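Local coordinates for protein phosphotransferase ChpT (PDB 4QPK), which acts as a histidine phosphotransferase in the phosphorelay that controls Brucella abortus growth, division and survival inside host cells, at residues 231-235 and 236-240. Sequence-based numbering, arbitrary orientation.
Sequences IHATA and EDIVF
His232 and Val239 form a hydrogen-bonded pair in a local contact, the end of the beta hairpin that joins edge strand 229-233 to strand 238-242 at the surface of the domain. The strands run antiparallel (172°). His232 N meets Val239 O at 3.0 Å, and Val239 N returns the bond to His232 O at 2.9 Å. The flanking pairs, Ile231 with Phe240 and Ala233 with Ile238, are non-hydrogen-bonded, and these four side chains share the face that packs against helices 144-160 and 193-199. There Ile231 and Phe240 lie side by side, Ile231 CG1 4.1 Å from Phe240 CD1; Ile231 also rests on Phe195 and Leu196 of helix 193-199, and Phe240 on Met153 and Ile156 of helix 144-160. Ala233 CB packs on Ile238 CG1 (3.9 Å).

Beyond these pairs the chain closes with a bond from Thr234 N to Asp237 O at 2.8 Å. Ala235 and Glu236 make the bend, roughly type I, with the backbone at Glu236 more helical than the ideal. The Thr234 hydroxyl, placed between the backbone N and the carbonyl carbon (chi1 71°), works in two directions: OG1 accepts Glu236 N, an ST turn, and donates to Asp237 OD1 at 3.1 Å, reaching it from above the carboxylate plane. Asp237 has further partners. A water 2.6 Å from Asp237 OD1 bridges it to His232 O, while OD2 makes a salt bridge with Lys185 of strand 178-185. Both carboxylate oxygens are thus engaged, which should limit rotation of the group.

The arrangement is an antiparallel beta hairpin with a tight turn at Ala235 and Glu236, reinforced by an ST turn at Thr234, ending the mixed sheet of a domain that resembles the catalytic and ATP-binding domain of histidine kinases but lacks regions needed to bind ATP.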
# COMPACT_ATOMS: atom_id res chain seq x y z
N ILE B 231 17.24 6.63 -21.95
CA ILE B 231 16.05 6.90 -22.73
C ILE B 231 16.46 7.15 -24.17
O ILE B 231 17.26 8.04 -24.44
CB ILE B 231 15.28 8.13 -22.23
CG1 ILE B 231 14.99 8.03 -20.73
CG2 ILE B 231 13.99 8.29 -23.01
CD1 ILE B 231 14.36 9.29 -20.16
N HIS B 232 15.93 6.34 -25.09
CA HIS B 232 16.12 6.56 -26.52
C HIS B 232 14.78 6.74 -27.23
O HIS B 232 14.07 5.77 -27.47
CB HIS B 232 16.89 5.41 -27.16
CG HIS B 232 17.23 5.65 -28.60
ND1 HIS B 232 17.16 6.89 -29.17
CD2 HIS B 232 17.62 4.80 -29.57
CE1 HIS B 232 17.50 6.81 -30.45
NE2 HIS B 232 17.79 5.55 -30.71
N ALA B 233 14.44 7.99 -27.54
CA ALA B 233 13.16 8.32 -28.17
C ALA B 233 13.32 8.69 -29.65
O ALA B 233 14.10 9.58 -29.99
CB ALA B 233 12.48 9.45 -27.43
N THR B 234 12.60 7.97 -30.52
CA THR B 234 12.53 8.29 -31.94
C THR B 234 11.07 8.54 -32.34
O THR B 234 10.18 8.49 -31.48
CB THR B 234 13.11 7.16 -32.81
OG1 THR B 234 12.23 6.02 -32.78
CG2 THR B 234 14.49 6.76 -32.32
N ALA B 235 10.83 8.80 -33.62
CA ALA B 235 9.47 9.04 -34.11
C ALA B 235 8.66 7.74 -34.13
O ALA B 235 7.43 7.77 -34.15
CB ALA B 235 9.51 9.67 -35.50
N GLU B 236 9.36 6.61 -34.12
CA GLU B 236 8.72 5.30 -34.19
C GLU B 236 8.42 4.71 -32.82
O GLU B 236 7.39 4.06 -32.64
CB GLU B 236 9.60 4.31 -34.95
CG GLU B 236 9.65 4.52 -36.45
CD GLU B 236 10.16 3.29 -37.17
OE1 GLU B 236 11.30 2.86 -36.89
OE2 GLU B 236 9.40 2.75 -38.00
N ASP B 237 9.33 4.91 -31.88
CA ASP B 237 9.20 4.31 -30.55
C ASP B 237 10.01 5.03 -29.50
O ASP B 237 10.80 5.92 -29.80
CB ASP B 237 9.59 2.83 -30.57
CG ASP B 237 11.03 2.56 -31.05
OD1 ASP B 237 11.89 3.46 -31.05
OD2 ASP B 237 11.29 1.40 -31.45
N ILE B 238 9.79 4.62 -28.25
CA ILE B 238 10.67 5.01 -27.16
C ILE B 238 11.19 3.75 -26.48
O ILE B 238 10.42 2.83 -26.20
CB ILE B 238 9.96 5.91 -26.12
CG1 ILE B 238 9.35 7.14 -26.80
CG2 ILE B 238 10.95 6.29 -25.02
CD1 ILE B 238 8.38 7.95 -25.92
N VAL B 239 12.49 3.69 -26.27
CA VAL B 239 13.09 2.58 -25.55
C VAL B 239 13.62 3.06 -24.20
O VAL B 239 14.47 3.95 -24.12
CB VAL B 239 14.23 1.93 -26.34
CG1 VAL B 239 14.90 0.85 -25.53
CG2 VAL B 239 13.70 1.38 -27.66
N PHE B 240 13.08 2.48 -23.13
CA PHE B 240 13.66 2.69 -21.81
C PHE B 240 14.51 1.47 -21.51
O PHE B 240 14.00 0.36 -21.50
CB PHE B 240 12.57 2.87 -20.75
CG PHE B 240 11.66 4.04 -21.01
CD1 PHE B 240 11.97 5.30 -20.53
CD2 PHE B 240 10.48 3.87 -21.71
CE1 PHE B 240 11.12 6.38 -20.75
CE2 PHE B 240 9.63 4.94 -21.94
CZ PHE B 240 9.96 6.20 -21.46
O HOH W 1 13.98 4.51 -29.97